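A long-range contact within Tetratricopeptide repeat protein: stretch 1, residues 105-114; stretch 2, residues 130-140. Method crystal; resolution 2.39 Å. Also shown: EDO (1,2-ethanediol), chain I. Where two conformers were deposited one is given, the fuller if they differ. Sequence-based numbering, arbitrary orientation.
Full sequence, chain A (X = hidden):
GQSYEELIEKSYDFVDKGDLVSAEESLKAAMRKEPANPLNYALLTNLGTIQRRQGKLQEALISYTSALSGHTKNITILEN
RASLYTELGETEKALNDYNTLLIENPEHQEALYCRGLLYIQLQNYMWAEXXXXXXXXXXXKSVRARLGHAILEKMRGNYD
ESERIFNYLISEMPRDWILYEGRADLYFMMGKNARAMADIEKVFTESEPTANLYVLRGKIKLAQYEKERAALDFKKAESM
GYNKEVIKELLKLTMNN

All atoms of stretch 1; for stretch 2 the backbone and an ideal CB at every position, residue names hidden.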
# COMPACT_ATOMS: atom_id res chain seq x y z
N ASN A 105 14.80 -11.25 -10.25
CA ASN A 105 14.83 -10.04 -11.10
C ASN A 105 15.23 -8.86 -10.24
O ASN A 105 14.38 -8.20 -9.64
CB ASN A 105 13.50 -9.77 -11.87
CG ASN A 105 13.56 -8.58 -12.85
OD1 ASN A 105 14.59 -7.93 -13.05
ND2 ASN A 105 12.43 -8.29 -13.52
N PRO A 106 16.55 -8.59 -10.13
CA PRO A 106 16.99 -7.46 -9.29
C PRO A 106 16.55 -6.09 -9.82
O PRO A 106 16.80 -5.10 -9.13
CB PRO A 106 18.53 -7.61 -9.28
CG PRO A 106 18.82 -9.00 -9.77
CD PRO A 106 17.72 -9.26 -10.75
N GLU A 107 15.87 -6.02 -11.00
CA GLU A 107 15.43 -4.74 -11.57
C GLU A 107 13.90 -4.58 -11.63
O GLU A 107 13.41 -3.68 -12.33
CB GLU A 107 16.02 -4.53 -12.98
CG GLU A 107 17.54 -4.49 -13.04
CD GLU A 107 18.15 -4.06 -14.36
OE1 GLU A 107 17.39 -3.69 -15.29
OE2 GLU A 107 19.40 -4.05 -14.46
N HIS A 108 13.14 -5.43 -10.90
CA HIS A 108 11.66 -5.37 -10.88
C HIS A 108 11.24 -4.19 -9.98
O HIS A 108 11.33 -4.27 -8.75
CB HIS A 108 11.05 -6.71 -10.42
CG HIS A 108 9.57 -6.81 -10.65
ND1 HIS A 108 8.68 -6.85 -9.58
CD2 HIS A 108 8.87 -6.93 -11.80
CE1 HIS A 108 7.48 -6.95 -10.12
NE2 HIS A 108 7.54 -7.00 -11.45
N GLN A 109 10.82 -3.09 -10.62
CA GLN A 109 10.49 -1.81 -9.99
C GLN A 109 9.37 -1.87 -8.94
O GLN A 109 9.53 -1.24 -7.91
CB GLN A 109 10.19 -0.73 -11.04
CG GLN A 109 11.45 -0.38 -11.84
CD GLN A 109 11.27 0.73 -12.85
OE1 GLN A 109 10.76 1.81 -12.55
NE2 GLN A 109 11.78 0.52 -14.05
N GLU A 110 8.29 -2.61 -9.16
CA GLU A 110 7.24 -2.67 -8.13
C GLU A 110 7.76 -3.36 -6.87
O GLU A 110 7.44 -2.91 -5.77
CB GLU A 110 5.98 -3.37 -8.63
CG GLU A 110 4.84 -3.39 -7.61
CD GLU A 110 4.09 -2.08 -7.42
OE1 GLU A 110 4.25 -1.16 -8.26
OE2 GLU A 110 3.31 -1.99 -6.45
N ALA A 111 8.55 -4.45 -7.04
CA ALA A 111 9.12 -5.20 -5.92
C ALA A 111 10.13 -4.33 -5.13
O ALA A 111 10.07 -4.30 -3.90
CB ALA A 111 9.81 -6.47 -6.43
N LEU A 112 11.01 -3.60 -5.85
CA LEU A 112 12.00 -2.71 -5.26
C LEU A 112 11.33 -1.63 -4.42
O LEU A 112 11.75 -1.39 -3.28
CB LEU A 112 12.88 -2.07 -6.35
CG LEU A 112 13.94 -2.96 -6.99
CD1 LEU A 112 14.41 -2.37 -8.29
CD2 LEU A 112 15.11 -3.22 -6.04
N TYR A 113 10.27 -1.00 -4.96
CA TYR A 113 9.53 0.06 -4.29
C TYR A 113 8.88 -0.44 -3.01
O TYR A 113 9.02 0.21 -1.98
CB TYR A 113 8.47 0.68 -5.21
CG TYR A 113 7.72 1.83 -4.57
CD1 TYR A 113 8.37 3.02 -4.24
CD2 TYR A 113 6.35 1.74 -4.30
CE1 TYR A 113 7.69 4.07 -3.63
CE2 TYR A 113 5.66 2.79 -3.70
CZ TYR A 113 6.33 3.96 -3.36
OH TYR A 113 5.64 4.99 -2.79
N CYS A 114 8.20 -1.58 -3.08
CA CYS A 114 7.49 -2.17 -1.95
C CYS A 114 8.45 -2.67 -0.89
O CYS A 114 8.18 -2.45 0.29
CB CYS A 114 6.55 -3.27 -2.41
SG CYS A 114 5.14 -2.67 -3.37
N UNK A 130 19.10 1.81 -0.80
CA UNK A 130 19.66 1.04 -1.91
C UNK A 130 18.57 0.57 -2.91
O UNK A 130 18.81 0.57 -4.11
CB UNK A 130 20.42 -0.17 -1.36
N UNK A 131 17.35 0.27 -2.41
CA UNK A 131 16.21 -0.13 -3.23
C UNK A 131 15.64 1.04 -4.02
O UNK A 131 15.24 0.85 -5.17
CB UNK A 131 15.12 -0.74 -2.35
N UNK A 132 15.61 2.26 -3.43
CA UNK A 132 15.12 3.43 -4.17
C UNK A 132 16.18 3.87 -5.19
O UNK A 132 15.82 4.22 -6.33
CB UNK A 132 14.78 4.58 -3.21
N UNK A 133 17.47 3.72 -4.85
CA UNK A 133 18.55 4.03 -5.81
C UNK A 133 18.50 3.07 -7.00
O UNK A 133 18.68 3.53 -8.13
CB UNK A 133 19.92 3.95 -5.13
N UNK A 134 18.22 1.76 -6.77
CA UNK A 134 18.12 0.74 -7.81
C UNK A 134 17.06 1.13 -8.82
O UNK A 134 17.31 0.96 -10.01
CB UNK A 134 17.80 -0.63 -7.20
N UNK A 135 15.90 1.66 -8.36
CA UNK A 135 14.82 2.13 -9.24
C UNK A 135 15.34 3.28 -10.12
O UNK A 135 15.25 3.20 -11.35
CB UNK A 135 13.61 2.58 -8.42
N UNK A 136 15.93 4.31 -9.51
CA UNK A 136 16.46 5.47 -10.24
C UNK A 136 17.61 5.11 -11.22
O UNK A 136 17.82 5.83 -12.20
CB UNK A 136 16.96 6.51 -9.23
N UNK A 137 18.31 4.01 -10.97
CA UNK A 137 19.40 3.52 -11.82
C UNK A 137 18.78 2.88 -13.08
O UNK A 137 19.40 2.95 -14.15
CB UNK A 137 20.28 2.52 -11.07
N UNK A 138 17.54 2.30 -12.98
CA UNK A 138 16.88 1.68 -14.14
C UNK A 138 15.81 2.63 -14.74
O UNK A 138 15.39 2.45 -15.87
CB UNK A 138 16.24 0.35 -13.73
N UNK A 139 15.38 3.63 -13.98
CA UNK A 139 14.34 4.56 -14.39
C UNK A 139 14.61 5.88 -13.70
O UNK A 139 14.08 6.15 -12.61
CB UNK A 139 12.94 4.03 -14.06
N UNK A 140 15.47 6.69 -14.32
CA UNK A 140 15.90 8.01 -13.85
C UNK A 140 14.69 8.91 -13.58
O UNK A 140 14.71 9.71 -12.64
CB UNK A 140 16.83 8.67 -14.87
C1 EDO I . 2.75 0.73 -2.59
O1 EDO I . 2.40 0.01 -1.42
C2 EDO I . 2.25 -0.04 -3.85
O2 EDO I . 2.52 0.71 -5.03

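The two helices, 109-114 and 130-138, run nearly antiparallel at 152°, so positions of stretch 2 spaced three or four apart should return to stretch 1.

Position 130 has nothing of stretch 1 within 5.5 Å of its ideal CB, so almost any helix-compatible residue suits; it is Gln130, whose end leads away.

At 131 the CA-to-CB bond points toward stretch 1, and the ideal CB lies 3.6 Å from Leu112 O. This favours a small or compact side chain. The residue is Asp131; its CB packs 3.5 Å from Leu112 O, and its carboxylate is hydrogen-bonded just beyond the stretch.

Position 132 points away, so only a long side chain could turn back to the Tyr113 ring. Phe132 does so: chi1 in m brings CE1 to 4.0 Å from Tyr113 CD1.

Position 133 is out of reach and suits a polar residue; it is Asp133.

Position 134 points toward stretch 1, with its ideal CB 3.9 Å from Leu112 CD2 and 5.0 Å from Pro106 O. An aliphatic side chain would suit, or a long one with a polar tip. Lys134 combines these traits: CG lies 3.7 Å from Leu112 CD1 and CE 3.6 Å from Pro106 O, while the amino group travels on past the turn.

The CB at 135 points sideways, 5.0 Å from both Gln109 CG and Leu112 CD1, leaving room for a branched or long apolar group. Ile135 fills it, with CG1 3.7 Å from Leu112 CB and CD1 3.9 Å from Tyr113 CB, at the edge of the tyrosine ring.

Position 136 points away and is unconstrained by stretch 1; it is Leu136. Position 137 is sideways and open, inviting a polar residue: Glu137 forms a salt bridge, OE2 to Lys134 NZ at 3.3 Å.

At 138 the bond again points toward stretch 1, its ideal CB 4.5 Å from both Gln109 NE2 and Glu107 OE1. A small polar or a compact apolar residue could fit. Val138 spreads its branches, CG2 3.4 Å from Gln109 NE2 and CG1 3.6 Å from Glu107 OE1.

Position 139 leaves helical phi/psi (-151/86), and its ideal CB sits 3.5 Å from Gln109 OE1, an acceptor asking for a short donor such as Ser, Thr or Asn. Asn139 answers: ND2 donates to Gln109 OE1 at 2.8 Å and 170°, the sole hydrogen bond between the stretches.

Position 140 is out of reach, open to polar residues; it is Glu140.

Stretch 2 130-140: QDFDKILEVNE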
# COMPACT_ATOMS: atom_id res chain seq x y z
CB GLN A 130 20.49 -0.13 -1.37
CG GLN A 130 21.77 0.37 -0.69
CD GLN A 130 22.65 -0.70 -0.07
OE1 GLN A 130 22.80 -1.81 -0.59
NE2 GLN A 130 23.33 -0.34 1.01
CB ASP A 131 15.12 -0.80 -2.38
CG ASP A 131 15.38 -2.26 -2.03
OD1 ASP A 131 16.39 -2.83 -2.53
OD2 ASP A 131 14.60 -2.83 -1.25
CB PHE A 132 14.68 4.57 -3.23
CG PHE A 132 13.62 4.15 -2.25
CD1 PHE A 132 12.43 3.56 -2.68
CD2 PHE A 132 13.80 4.34 -0.88
CE1 PHE A 132 11.46 3.14 -1.76
CE2 PHE A 132 12.81 3.94 0.04
CZ PHE A 132 11.66 3.34 -0.41
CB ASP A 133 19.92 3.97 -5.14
CG ASP A 133 20.23 5.14 -4.22
OD1 ASP A 133 19.68 6.25 -4.45
OD2 ASP A 133 21.06 4.96 -3.29
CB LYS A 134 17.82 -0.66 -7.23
CG LYS A 134 18.10 -1.83 -8.19
CD LYS A 134 19.59 -2.14 -8.40
CE LYS A 134 19.84 -3.14 -9.51
NZ LYS A 134 21.29 -3.34 -9.76
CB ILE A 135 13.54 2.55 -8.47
CG1 ILE A 135 13.02 1.41 -7.59
CG2 ILE A 135 12.46 3.03 -9.47
CD1 ILE A 135 11.90 1.70 -6.67
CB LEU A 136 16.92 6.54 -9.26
CG LEU A 136 15.78 7.29 -8.62
CD1 LEU A 136 16.22 7.91 -7.32
CD2 LEU A 136 15.16 8.30 -9.59
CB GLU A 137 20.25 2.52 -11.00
CG GLU A 137 21.18 1.58 -11.74
CD GLU A 137 21.80 0.51 -10.87
OE1 GLU A 137 21.99 0.76 -9.65
OE2 GLU A 137 22.10 -0.59 -11.39
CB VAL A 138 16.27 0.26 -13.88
CG1 VAL A 138 17.28 -0.69 -13.24
CG2 VAL A 138 15.00 0.32 -13.05
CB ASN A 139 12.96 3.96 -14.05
CG ASN A 139 11.75 4.81 -14.30
OD1 ASN A 139 11.79 5.85 -14.94
ND2 ASN A 139 10.61 4.35 -13.79
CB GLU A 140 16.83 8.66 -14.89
CG GLU A 140 17.41 10.01 -14.49
CD GLU A 140 18.31 10.70 -15.51
OE1 GLU A 140 19.08 9.99 -16.20
OE2 GLU A 140 18.30 11.95 -15.55
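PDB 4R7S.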